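Local coordinates for uncharacterized protein (Pyrococcus horikoshii, PDB 2P8T) that is of unknown function, although it may bind ATP and act as an aminoacyl-tRNA ligase, at residues 86-91 with 97-102; 106-111 with 125-130; 133-138 with 142-147; 163-168 with 180-185. All coordinates share one frame; numbering follows the deposited sequence.

Contact 1 of 4, residues 86-91 with 97-102; sequences EPIGVS and GIAIVV
The carbonyl oxygen of Ala99 takes two hydrogen bonds, from the Ile88 N-H and from water 1, with the CA-H of Pro87 as a weaker third contact. The N-H reaches it in the carbonyl plane, with Ile88 N 3.0 Å from Ala99 O and an angle of 161° at the hydrogen. Water 1 donates to the same Ala99 O at 2.6 Å and with its other hydrogen to Glu86 O, so it bridges two carbonyl oxygens, which cannot bond to each other, just beyond the last direct pair. Ala99 N returns the bond to Ile88 O, closing an antiparallel hydrogen-bonded pair. These residues belong to the beta hairpin of strands 88-92 and 95-102, the former being an outermost strand of the five-stranded antiparallel sheet. Toward the turn, Val90 and Gly97 form the next such pair, with Gly97 N 2.8 Å from Val90 O. Here the donors stand well above the carbonyl planes, Val90 N by 59°, in keeping with a twisted ribbon. Glycine suits position 97 because Val90 CG2 lies 3.6 Å from Gly97 C, where a beta carbon would be tightly pressed. With chi1 at -63°, that methyl sits between the valine's backbone N and carbonyl carbon, leaning over the partner strand. Ile88 CG2 meets Ala99 CB at 4.0 Å on this face, which helix 149-154 touches through Val151 and Lys154. On the other face Pro87 packs on Ile98 and its ring crosses Ile100 at a slant, CB to CG1 4.0 Å; Ile98 and Ile100 continue onto Ala179 of helix 172-187.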
loop_
_atom_site.group_PDB
_atom_site.type_symbol
_atom_site.label_atom_id
_atom_site.label_comp_id
_atom_site.label_asym_id
_atom_site.label_seq_id
_atom_site.Cartn_x
_atom_site.Cartn_y
_atom_site.Cartn_z
ATOM N N GLU A 86 -0.446 -5.682 -6.155
ATOM C CA GLU A 86 -1.700 -4.957 -5.948
ATOM C C GLU A 86 -2.127 -5.090 -4.472
ATOM O O GLU A 86 -2.246 -6.204 -3.988
ATOM C CB GLU A 86 -2.813 -5.526 -6.842
ATOM C CG GLU A 86 -2.630 -5.275 -8.347
ATOM C CD GLU A 86 -2.960 -3.840 -8.777
ATOM O OE1 GLU A 86 -3.430 -3.034 -7.933
ATOM O OE2 GLU A 86 -2.772 -3.537 -9.989
ATOM N N PRO A 87 -2.369 -3.963 -3.758
ATOM C CA PRO A 87 -2.871 -4.083 -2.370
ATOM C C PRO A 87 -4.186 -4.854 -2.333
ATOM O O PRO A 87 -5.049 -4.640 -3.189
ATOM C CB PRO A 87 -3.072 -2.626 -1.936
ATOM C CG PRO A 87 -2.070 -1.858 -2.784
ATOM C CD PRO A 87 -2.160 -2.551 -4.137
ATOM N N ILE A 88 -4.326 -5.770 -1.378
ATOM C CA ILE A 88 -5.535 -6.588 -1.311
ATOM C C ILE A 88 -6.177 -6.531 0.067
ATOM O O ILE A 88 -5.489 -6.518 1.076
ATOM C CB ILE A 88 -5.278 -8.044 -1.801
ATOM C CG1 ILE A 88 -6.578 -8.860 -1.889
ATOM C CG2 ILE A 88 -4.249 -8.735 -0.950
ATOM C CD1 ILE A 88 -7.508 -8.414 -2.968
ATOM N N GLY A 89 -7.500 -6.455 0.082
ATOM C CA GLY A 89 -8.246 -6.369 1.331
ATOM C C GLY A 89 -8.302 -7.720 2.003
ATOM O O GLY A 89 -8.631 -8.723 1.376
ATOM N N VAL A 90 -7.998 -7.738 3.296
ATOM C CA VAL A 90 -8.103 -8.935 4.110
ATOM C C VAL A 90 -8.850 -8.580 5.404
ATOM O O VAL A 90 -9.265 -7.435 5.606
ATOM C CB VAL A 90 -6.701 -9.565 4.436
ATOM C CG1 VAL A 90 -5.981 -10.024 3.169
ATOM C CG2 VAL A 90 -5.814 -8.581 5.226
ATOM N N SER A 91 -9.022 -9.563 6.275
ATOM C CA SER A 91 -9.607 -9.322 7.590
ATOM C C SER A 91 -8.746 -10.014 8.650
ATOM O O SER A 91 -8.384 -11.184 8.503
ATOM C CB SER A 91 -11.056 -9.821 7.613
ATOM O OG SER A 91 -11.476 -10.108 8.932
ATOM N N GLY A 97 -8.172 -5.179 6.943
ATOM C CA GLY A 97 -6.739 -5.148 6.734
ATOM C C GLY A 97 -6.343 -5.018 5.275
ATOM O O GLY A 97 -7.189 -5.095 4.377
ATOM N N ILE A 98 -5.042 -4.849 5.043
ATOM C CA ILE A 98 -4.493 -4.744 3.701
ATOM C C ILE A 98 -3.162 -5.512 3.666
ATOM O O ILE A 98 -2.362 -5.412 4.589
ATOM C CB ILE A 98 -4.263 -3.249 3.314
ATOM C CG1 ILE A 98 -5.595 -2.548 3.031
ATOM C CG2 ILE A 98 -3.289 -3.114 2.123
ATOM C CD1 ILE A 98 -6.166 -2.869 1.636
ATOM N N ALA A 99 -2.959 -6.297 2.615
ATOM C CA ALA A 99 -1.702 -6.979 2.410
ATOM C C ALA A 99 -1.052 -6.407 1.155
ATOM O O ALA A 99 -1.734 -6.197 0.132
ATOM C CB ALA A 99 -1.910 -8.502 2.267
ATOM N N ILE A 100 0.239 -6.109 1.273
ATOM C CA ILE A 100 1.067 -5.684 0.144
ATOM C C ILE A 100 2.372 -6.488 0.139
ATOM O O ILE A 100 3.106 -6.527 1.132
ATOM C CB ILE A 100 1.387 -4.152 0.180
ATOM C CG1 ILE A 100 0.105 -3.317 0.315
ATOM C CG2 ILE A 100 2.223 -3.749 -1.047
ATOM C CD1 ILE A 100 0.343 -1.784 0.439
ATOM N N VAL A 101 2.668 -7.115 -0.994
ATOM C CA VAL A 101 3.929 -7.823 -1.185
ATOM C C VAL A 101 4.944 -6.787 -1.632
ATOM O O VAL A 101 4.670 -5.989 -2.553
ATOM C CB VAL A 101 3.825 -8.917 -2.277
ATOM C CG1 VAL A 101 5.179 -9.622 -2.512
ATOM C CG2 VAL A 101 2.736 -9.913 -1.949
ATOM N N VAL A 102 6.101 -6.793 -0.982
ATOM C CA VAL A 102 7.232 -5.949 -1.392
ATOM C C VAL A 102 8.283 -6.840 -2.067
ATOM O O VAL A 102 8.826 -7.763 -1.456
ATOM C CB VAL A 102 7.873 -5.215 -0.197
ATOM C CG1 VAL A 102 9.007 -4.322 -0.672
ATOM C CG2 VAL A 102 6.824 -4.395 0.552
HETATM O O HOH W 1 -1.078 -7.601 -1.993
#

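Contact 2 of 4, residues 106-111 with 125-130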
loop_
_atom_site.group_PDB
_atom_site.type_symbol
_atom_site.label_atom_id
_atom_site.label_comp_id
_atom_site.label_asym_id
_atom_site.label_seq_id
_atom_site.Cartn_x
_atom_site.Cartn_y
_atom_site.Cartn_z
ATOM N N PRO A 106 14.796 -4.814 1.028
ATOM C CA PRO A 106 16.087 -4.821 1.722
ATOM C C PRO A 106 15.862 -5.628 2.986
ATOM O O PRO A 106 14.733 -6.067 3.236
ATOM C CB PRO A 106 16.310 -3.351 2.064
ATOM C CG PRO A 106 14.915 -2.804 2.232
ATOM C CD PRO A 106 14.036 -3.569 1.263
ATOM N N GLU A 107 16.886 -5.832 3.801
ATOM C CA GLU A 107 16.580 -6.436 5.086
ATOM C C GLU A 107 15.922 -5.402 6.011
ATOM O O GLU A 107 16.064 -4.178 5.827
ATOM C CB GLU A 107 17.777 -7.182 5.696
ATOM C CG GLU A 107 17.554 -7.793 7.099
ATOM C CD GLU A 107 16.290 -8.670 7.287
ATOM O OE1 GLU A 107 15.444 -8.837 6.371
ATOM O OE2 GLU A 107 16.144 -9.203 8.405
ATOM N N PHE A 108 15.136 -5.911 6.949
ATOM C CA PHE A 108 14.297 -5.086 7.797
ATOM C C PHE A 108 14.123 -5.741 9.159
ATOM O O PHE A 108 14.414 -6.937 9.343
ATOM C CB PHE A 108 12.918 -4.877 7.136
ATOM C CG PHE A 108 12.195 -6.159 6.816
ATOM C CD1 PHE A 108 11.364 -6.762 7.757
ATOM C CD2 PHE A 108 12.346 -6.768 5.567
ATOM C CE1 PHE A 108 10.705 -7.966 7.469
ATOM C CE2 PHE A 108 11.690 -7.963 5.267
ATOM C CZ PHE A 108 10.868 -8.566 6.216
ATOM N N LYS A 109 13.617 -4.949 10.095
ATOM C CA LYS A 109 13.239 -5.437 11.400
ATOM C C LYS A 109 11.734 -5.313 11.508
ATOM O O LYS A 109 11.203 -4.200 11.542
ATOM C CB LYS A 109 13.937 -4.618 12.496
ATOM C CG LYS A 109 15.443 -4.440 12.287
ATOM C CD LYS A 109 16.188 -5.773 12.314
ATOM C CE LYS A 109 16.043 -6.482 13.670
ATOM N NZ LYS A 109 15.957 -7.965 13.509
ATOM N N SER A 110 11.053 -6.456 11.559
ATOM C CA SER A 110 9.597 -6.490 11.559
ATOM C C SER A 110 9.007 -5.667 12.695
ATOM O O SER A 110 8.065 -4.943 12.482
ATOM C CB SER A 110 9.078 -7.936 11.641
ATOM O OG SER A 110 9.500 -8.683 10.513
ATOM N N ILE A 111 9.574 -5.771 13.899
ATOM C CA ILE A 111 9.004 -5.075 15.052
ATOM C C ILE A 111 9.059 -3.551 14.856
ATOM O O ILE A 111 8.123 -2.840 15.215
ATOM C CB ILE A 111 9.665 -5.519 16.405
ATOM C CG1 ILE A 111 8.821 -5.043 17.596
ATOM C CG2 ILE A 111 11.106 -5.045 16.491
ATOM C CD1 ILE A 111 8.986 -5.895 18.857
ATOM N N ALA A 125 0.121 -4.927 12.918
ATOM C CA ALA A 125 0.745 -5.293 11.633
ATOM C C ALA A 125 1.633 -6.523 11.772
ATOM O O ALA A 125 2.238 -6.738 12.820
ATOM C CB ALA A 125 1.541 -4.109 11.047
ATOM N N MET A 126 1.729 -7.300 10.691
ATOM C CA MET A 126 2.716 -8.350 10.554
ATOM C C MET A 126 3.569 -7.988 9.352
ATOM O O MET A 126 3.053 -7.486 8.369
ATOM C CB MET A 126 2.029 -9.707 10.274
ATOM C CG MET A 126 1.300 -10.321 11.452
ATOM S SD MET A 126 0.285 -11.760 10.885
ATOM C CE MET A 126 -1.250 -11.002 10.503
ATOM N N ILE A 127 4.871 -8.195 9.433
ATOM C CA ILE A 127 5.721 -8.088 8.238
ATOM C C ILE A 127 6.482 -9.418 8.074
ATOM O O ILE A 127 7.383 -9.756 8.859
ATOM C CB ILE A 127 6.699 -6.871 8.235
ATOM C CG1 ILE A 127 5.951 -5.537 8.390
ATOM C CG2 ILE A 127 7.400 -6.774 6.868
ATOM C CD1 ILE A 127 5.468 -5.197 9.813
ATOM N N LEU A 128 6.090 -10.154 7.043
ATOM C CA LEU A 128 6.485 -11.554 6.883
ATOM C C LEU A 128 7.491 -11.647 5.746
ATOM O O LEU A 128 7.720 -10.673 5.042
ATOM C CB LEU A 128 5.255 -12.408 6.570
ATOM C CG LEU A 128 4.104 -12.416 7.598
ATOM C CD1 LEU A 128 2.896 -11.721 7.050
ATOM C CD2 LEU A 128 3.784 -13.855 7.988
ATOM N N THR A 129 8.064 -12.831 5.566
ATOM C CA THR A 129 8.930 -13.094 4.431
ATOM C C THR A 129 8.415 -14.357 3.715
ATOM O O THR A 129 7.417 -14.970 4.147
ATOM C CB THR A 129 10.419 -13.169 4.850
ATOM O OG1 THR A 129 11.260 -13.185 3.694
ATOM C CG2 THR A 129 10.717 -14.384 5.731
ATOM N N VAL A 130 9.052 -14.705 2.596
ATOM C CA VAL A 130 8.640 -15.877 1.807
ATOM C C VAL A 130 9.816 -16.837 1.725
ATOM O O VAL A 130 10.897 -16.450 1.302
ATOM C CB VAL A 130 8.123 -15.484 0.388
ATOM C CG1 VAL A 130 7.628 -16.719 -0.358
ATOM C CG2 VAL A 130 6.974 -14.475 0.491
#
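Ile127, Phe108 and Ser110 carry this junction between strand 124-131 and the loop that leads into helix 110-119. Ile127 is the residue most covered, and it uses both branches. Its CG2, anti to the backbone N (CG1 lies at chi1 -57°), meets the phenyl ring obliquely, with Ile127 CG2 3.6 Å from Phe108 CE1. The other branch ends in CD1, which lies 3.7 Å from Ser110 O at the start of the helix. Phe108 CZ also comes within 4.0 Å of Leu128 O. A large flat hydrocarbon suits this place because it spans several elements at once: besides Ile127, it touches Ala163 on the neighbouring strand, Leu113 and Leu186. Ser110 supplies the polar link. Its hydroxyl donates to the strand, Ser110 OG to Ile127 O at 2.9 Å, arriving 19° out of the carbonyl plane. The serine OG, beside its own backbone N, also lies in the plane of the Phe108 ring at its edge. A side-chain donor is useful here, probably because the sheet offers none. Thr129 pairs with Val136 of strand 134-136, and that register, if continued, would set Ile127 opposite Pro138, which has no N-H to give. Indeed Pro138 CG packs near both Ile127 O and Ser110 OG. Lys109 is the N-cap residue, so the donating serine stands in the helix's first turn. The chemistry thus divides its work: one directional hydroxyl bond meets a strand carbonyl where the sheet's own pairing stops, while isoleucine and phenylalanine add non-directional apolar packing around it.

Contact 3 of 4, residues 133-138 with 142-147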
loop_
_atom_site.group_PDB
_atom_site.type_symbol
_atom_site.label_atom_id
_atom_site.label_comp_id
_atom_site.label_asym_id
_atom_site.label_seq_id
_atom_site.Cartn_x
_atom_site.Cartn_y
_atom_site.Cartn_z
ATOM N N ASN A 133 8.486 -20.972 -0.921
ATOM C CA ASN A 133 7.240 -20.523 -1.516
ATOM C C ASN A 133 6.052 -20.444 -0.559
ATOM O O ASN A 133 4.913 -20.518 -0.979
ATOM C CB ASN A 133 6.927 -21.310 -2.792
ATOM C CG ASN A 133 8.055 -21.227 -3.805
ATOM O OD1 ASN A 133 8.856 -22.147 -3.916
ATOM N ND2 ASN A 133 8.147 -20.094 -4.525
ATOM N N GLU A 134 6.336 -20.245 0.725
ATOM C CA GLU A 134 5.269 -20.052 1.719
ATOM C C GLU A 134 5.537 -18.748 2.470
ATOM O O GLU A 134 6.690 -18.406 2.685
ATOM C CB GLU A 134 5.226 -21.219 2.701
ATOM C CG GLU A 134 5.140 -22.600 2.012
ATOM C CD GLU A 134 3.733 -22.953 1.514
ATOM O OE1 GLU A 134 2.905 -23.380 2.350
ATOM O OE2 GLU A 134 3.463 -22.846 0.286
ATOM N N ILE A 135 4.468 -18.046 2.839
ATOM C CA ILE A 135 4.559 -16.813 3.637
ATOM C C ILE A 135 4.806 -17.248 5.077
ATOM O O ILE A 135 4.019 -18.019 5.654
ATOM C CB ILE A 135 3.261 -15.934 3.541
ATOM C CG1 ILE A 135 2.979 -15.498 2.092
ATOM C CG2 ILE A 135 3.404 -14.653 4.398
ATOM C CD1 ILE A 135 1.579 -14.920 1.869
ATOM N N VAL A 136 5.896 -16.765 5.651
ATOM C CA VAL A 136 6.334 -17.230 6.968
ATOM C C VAL A 136 6.715 -16.066 7.873
ATOM O O VAL A 136 7.045 -14.973 7.387
ATOM C CB VAL A 136 7.545 -18.214 6.885
ATOM C CG1 VAL A 136 7.195 -19.460 6.100
ATOM C CG2 VAL A 136 8.791 -17.544 6.306
ATOM N N PHE A 137 6.647 -16.313 9.186
ATOM C CA PHE A 137 7.164 -15.369 10.173
ATOM C C PHE A 137 8.681 -15.366 10.142
ATOM O O PHE A 137 9.297 -16.419 10.032
ATOM C CB PHE A 137 6.602 -15.691 11.572
ATOM C CG PHE A 137 5.130 -15.435 11.678
ATOM C CD1 PHE A 137 4.652 -14.132 11.854
ATOM C CD2 PHE A 137 4.211 -16.475 11.551
ATOM C CE1 PHE A 137 3.287 -13.871 11.909
ATOM C CE2 PHE A 137 2.835 -16.216 11.618
ATOM C CZ PHE A 137 2.384 -14.899 11.813
ATOM N N PRO A 138 9.293 -14.174 10.185
ATOM C CA PRO A 138 10.752 -14.041 10.012
ATOM C C PRO A 138 11.672 -14.642 11.094
ATOM O O PRO A 138 12.823 -14.981 10.790
ATOM C CB PRO A 138 10.957 -12.525 9.888
ATOM C CG PRO A 138 9.759 -11.918 10.524
ATOM C CD PRO A 138 8.624 -12.865 10.338
ATOM N N ARG A 142 7.765 -20.051 10.766
ATOM C CA ARG A 142 6.464 -20.715 10.807
ATOM C C ARG A 142 5.501 -20.070 9.797
ATOM O O ARG A 142 5.535 -18.844 9.589
ATOM C CB ARG A 142 5.891 -20.691 12.240
ATOM C CG ARG A 142 5.527 -19.290 12.751
ATOM C CD ARG A 142 5.361 -19.204 14.285
ATOM N NE ARG A 142 4.636 -17.996 14.659
ATOM C CZ ARG A 142 5.189 -16.819 14.962
ATOM N NH1 ARG A 142 6.504 -16.661 14.985
ATOM N NH2 ARG A 142 4.401 -15.788 15.253
ATOM N N PRO A 143 4.654 -20.882 9.137
ATOM C CA PRO A 143 3.753 -20.289 8.155
ATOM C C PRO A 143 2.686 -19.416 8.766
ATOM O O PRO A 143 2.143 -19.737 9.832
ATOM C CB PRO A 143 3.116 -21.510 7.481
ATOM C CG PRO A 143 4.078 -22.620 7.769
ATOM C CD PRO A 143 4.515 -22.347 9.159
ATOM N N LEU A 144 2.420 -18.299 8.097
ATOM C CA LEU A 144 1.244 -17.471 8.344
ATOM C C LEU A 144 -0.086 -18.241 8.375
ATOM O O LEU A 144 -0.955 -17.938 9.180
ATOM C CB LEU A 144 1.143 -16.429 7.227
ATOM C CG LEU A 144 -0.098 -15.545 7.178
ATOM C CD1 LEU A 144 -0.159 -14.649 8.437
ATOM C CD2 LEU A 144 -0.118 -14.712 5.898
ATOM N N LYS A 145 -0.270 -19.198 7.462
ATOM C CA LYS A 145 -1.585 -19.843 7.312
ATOM C C LYS A 145 -2.021 -20.675 8.533
ATOM O O LYS A 145 -3.209 -21.024 8.680
ATOM C CB LYS A 145 -1.621 -20.712 6.043
ATOM C CG LYS A 145 -0.692 -21.897 6.104
ATOM C CD LYS A 145 -0.616 -22.593 4.751
ATOM C CE LYS A 145 0.724 -23.291 4.571
ATOM N NZ LYS A 145 1.077 -24.241 5.665
ATOM N N GLU A 146 -1.069 -20.981 9.406
ATOM C CA GLU A 146 -1.375 -21.674 10.660
ATOM C C GLU A 146 -2.161 -20.788 11.615
ATOM O O GLU A 146 -3.017 -21.269 12.350
ATOM C CB GLU A 146 -0.103 -22.145 11.333
ATOM C CG GLU A 146 0.628 -23.216 10.546
ATOM C CD GLU A 146 1.638 -23.955 11.382
ATOM O OE1 GLU A 146 2.224 -23.342 12.316
ATOM O OE2 GLU A 146 1.845 -25.157 11.095
ATOM N N MET A 147 -1.876 -19.486 11.590
ATOM C CA MET A 147 -2.589 -18.524 12.439
ATOM C C MET A 147 -3.730 -17.861 11.691
ATOM O O MET A 147 -4.780 -17.611 12.278
ATOM C CB MET A 147 -1.631 -17.421 12.959
ATOM C CG MET A 147 -0.478 -17.887 13.878
ATOM S SD MET A 147 0.439 -16.517 14.685
ATOM C CE MET A 147 -0.926 -15.871 15.710
HETATM O O HOH W 2 1.540 -19.452 5.138
#
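Phe137 and Arg142 make the tight part of this contact. The guanidinium lies flat on one face of the ring, the planes only 7° apart and the centres 3.9 Å apart, a stack that is also a cation-pi interaction. Arg142 NH2 sits over the middle of the ring, and the arginine's aliphatic stem begins the covering, with CG 3.3 Å from Phe137 CD2. Its chain, turned to the ring by chi1 67°, runs extended across it. Asp140 holds NH1 in a salt bridge, which probably helps keep the group in place over the ring. The backbones are joined at a single bridge, Val136 with Pro143, flanked by two hydrogen bonds: Phe137 N donates to Arg142 O at 2.8 Å, and Leu144 N to Ile135 O at 2.9 Å. Water 2 donates to that same Ile135 O and accepts from Lys145 N. Met147 SD reaches the ring obliquely, 3.8 Å from Phe137 CZ, a Met-aromatic contact. Replacing Phe137 by an alanine is likely to leave the guanidinium without its stacking partner and the Met147 sulfur without its aromatic neighbour. The outer side is looser. There Glu134 and exposed Lys145 make only a long salt bridge, OE1 to NZ 3.9 Å, the lysine bending at its last torsion (54°) to bring CE closer than NZ. Inward, Ile135 CG2 packs beside Leu144 CD2 at 3.8 Å. Both rest on Leu128 of strand 124-131; Leu144 also touches Ile166 of strand 163-168 and Ala152 of helix 149-154, so the loop after edge strand 134-136 folds back against one face of the sheet.

Contact 4 of 4, residues 163-168 with 180-185; sequences AVIITW and IHVAYI
No ring lies between Ile165 and its two partners, Val182 and Ala183; the nearby His181 imidazole, on the same helix as these two, takes no part in their contact. One of its faces carries Ile185 CG1, 4.3 Å above the plane and offset toward the rim; the ring also stacks with Phe120, and ND1 is hydrogen-bonded to Glu18. At the contact itself, Ile165 projects from strand 163-168 onto helix 172-187. Its longer branch is stretched out (chi2 158°) and carries CD1 to the helix backbone, 3.4 Å from Ala183 N and 3.9 Å from Ala183 CB. Alanine suits that site because its short side chain lets the methyl come down on the main chain. Val182 passes Ile165 alongside, the two side chains running in opposite directions, with Val182 CG1 3.7 Å from Ile165 CG1. Branching at the beta carbon gives each partner a broad flank: Ile165 CG2 meets Val182 CB at 4.0 Å. Cutting Ile165 back to an alanine would probably open a gap between sheet and helix, where Val182 and Ala183 lose the methyls that pack on them. Two residues along, Thr167 adds a polar tie through its bond to Ala175 O. All three touching residues are buried, and their contact is purely apolar, so its strength rests on close fit and exclusion of water, while the strand's backbone bonds within the sheet, as Ile165 does with Ile100.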
loop_
_atom_site.group_PDB
_atom_site.type_symbol
_atom_site.label_atom_id
_atom_site.label_comp_id
_atom_site.label_asym_id
_atom_site.label_seq_id
_atom_site.Cartn_x
_atom_site.Cartn_y
_atom_site.Cartn_z
ATOM N N ALA A 163 8.915 -9.674 0.806
ATOM C CA ALA A 163 8.319 -9.349 2.105
ATOM C C ALA A 163 6.821 -9.231 1.925
ATOM O O ALA A 163 6.337 -8.926 0.833
ATOM C CB ALA A 163 8.906 -8.052 2.675
ATOM N N VAL A 164 6.072 -9.503 2.983
ATOM C CA VAL A 164 4.626 -9.391 2.900
ATOM C C VAL A 164 4.160 -8.539 4.068
ATOM O O VAL A 164 4.286 -8.952 5.230
ATOM C CB VAL A 164 3.900 -10.776 2.902
ATOM C CG1 VAL A 164 2.391 -10.545 2.708
ATOM C CG2 VAL A 164 4.420 -11.684 1.782
ATOM N N ILE A 165 3.645 -7.357 3.763
ATOM C CA ILE A 165 3.152 -6.429 4.793
ATOM C C ILE A 165 1.708 -6.728 4.984
ATOM O O ILE A 165 0.964 -6.754 4.004
ATOM C CB ILE A 165 3.238 -4.963 4.319
ATOM C CG1 ILE A 165 4.684 -4.574 4.049
ATOM C CG2 ILE A 165 2.582 -3.989 5.315
ATOM C CD1 ILE A 165 4.785 -3.371 3.079
ATOM N N ILE A 166 1.289 -6.940 6.231
ATOM C CA ILE A 166 -0.151 -7.056 6.519
ATOM C C ILE A 166 -0.501 -6.125 7.663
ATOM O O ILE A 166 -0.014 -6.309 8.770
ATOM C CB ILE A 166 -0.568 -8.494 6.910
ATOM C CG1 ILE A 166 -0.133 -9.480 5.822
ATOM C CG2 ILE A 166 -2.114 -8.582 7.145
ATOM C CD1 ILE A 166 -0.214 -10.932 6.200
ATOM N N THR A 167 -1.320 -5.119 7.383
ATOM C CA THR A 167 -1.804 -4.224 8.452
ATOM C C THR A 167 -3.299 -4.414 8.660
ATOM O O THR A 167 -4.023 -4.861 7.741
ATOM C CB THR A 167 -1.562 -2.734 8.114
ATOM O OG1 THR A 167 -2.305 -2.385 6.939
ATOM C CG2 THR A 167 -0.087 -2.434 7.901
ATOM N N TRP A 168 -3.783 -4.039 9.844
ATOM C CA TRP A 168 -5.226 -3.958 10.063
ATOM C C TRP A 168 -5.522 -2.780 10.958
ATOM O O TRP A 168 -4.635 -2.288 11.649
ATOM C CB TRP A 168 -5.811 -5.264 10.630
ATOM C CG TRP A 168 -5.251 -5.690 11.940
ATOM C CD1 TRP A 168 -5.820 -5.509 13.189
ATOM C CD2 TRP A 168 -4.024 -6.399 12.157
ATOM N NE1 TRP A 168 -5.005 -6.064 14.161
ATOM C CE2 TRP A 168 -3.899 -6.611 13.554
ATOM C CE3 TRP A 168 -3.016 -6.885 11.302
ATOM C CZ2 TRP A 168 -2.812 -7.292 14.108
ATOM C CZ3 TRP A 168 -1.926 -7.550 11.854
ATOM C CH2 TRP A 168 -1.834 -7.743 13.250
ATOM N N ILE A 180 0.786 1.192 3.149
ATOM C CA ILE A 180 1.573 1.978 2.198
ATOM C C ILE A 180 2.742 2.664 2.912
ATOM O O ILE A 180 3.843 2.726 2.389
ATOM C CB ILE A 180 0.690 2.963 1.385
ATOM C CG1 ILE A 180 -0.244 2.162 0.478
ATOM C CG2 ILE A 180 1.579 3.920 0.531
ATOM C CD1 ILE A 180 -1.325 2.970 -0.220
ATOM N N HIS A 181 2.514 3.142 4.136
ATOM C CA HIS A 181 3.624 3.727 4.897
ATOM C C HIS A 181 4.789 2.727 5.060
ATOM O O HIS A 181 5.936 3.069 4.852
ATOM C CB HIS A 181 3.122 4.208 6.257
ATOM C CG HIS A 181 4.189 4.832 7.097
ATOM N ND1 HIS A 181 4.901 5.937 6.688
ATOM C CD2 HIS A 181 4.677 4.494 8.311
ATOM C CE1 HIS A 181 5.783 6.259 7.619
ATOM N NE2 HIS A 181 5.661 5.404 8.619
ATOM N N VAL A 182 4.474 1.484 5.434
ATOM C CA VAL A 182 5.494 0.429 5.584
ATOM C C VAL A 182 6.189 0.122 4.253
ATOM O O VAL A 182 7.423 0.020 4.171
ATOM C CB VAL A 182 4.897 -0.869 6.229
ATOM C CG1 VAL A 182 5.976 -1.951 6.363
ATOM C CG2 VAL A 182 4.244 -0.560 7.610
ATOM N N ALA A 183 5.385 0.007 3.189
ATOM C CA ALA A 183 5.901 -0.183 1.835
ATOM C C ALA A 183 6.888 0.911 1.452
ATOM O O ALA A 183 8.005 0.641 0.928
ATOM C CB ALA A 183 4.735 -0.215 0.859
ATOM N N TYR A 184 6.481 2.155 1.723
ATOM C CA TYR A 184 7.341 3.316 1.464
ATOM C C TYR A 184 8.666 3.276 2.238
ATOM O O TYR A 184 9.726 3.555 1.659
ATOM C CB TYR A 184 6.580 4.613 1.737
ATOM C CG TYR A 184 7.401 5.846 1.424
ATOM C CD1 TYR A 184 7.805 6.119 0.121
ATOM C CD2 TYR A 184 7.783 6.726 2.436
ATOM C CE1 TYR A 184 8.581 7.242 -0.183
ATOM C CE2 TYR A 184 8.566 7.859 2.142
ATOM C CZ TYR A 184 8.958 8.096 0.829
ATOM O OH TYR A 184 9.717 9.212 0.518
ATOM N N ILE A 185 8.639 2.910 3.523
ATOM C CA ILE A 185 9.906 2.747 4.277
ATOM C C ILE A 185 10.840 1.740 3.577
ATOM O O ILE A 185 12.042 1.974 3.413
ATOM C CB ILE A 185 9.675 2.309 5.760
ATOM C CG1 ILE A 185 8.916 3.393 6.541
ATOM C CG2 ILE A 185 11.028 1.939 6.430
ATOM C CD1 ILE A 185 8.233 2.900 7.793
#

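How the contacts relate
All four contacts reach the same five-stranded antiparallel sheet. Contact 4 is the fully buried one, pure hydrocarbon between central strand 163-168 and a helix; contacts 1 to 3 are partly buried. Contact 1 pairs that strand's neighbour, 95-102, with an outermost strand, so main-chain hydrogen bonds dominate; Ile100 O and Val102 N bond to Ile165 N and Ala163 O of contact 4. On the other flank, contact 2 lies on strand 124-131, whose Met126 and Leu128 bond to Ile166 and Val164, and mixes one hydroxyl bond with apolar packing. Contact 3, centred about 20 Å from the chain's centre, lies at the opposite sheet edge and adds charged groups; Val136 N joins it to Thr129 O of contact 2.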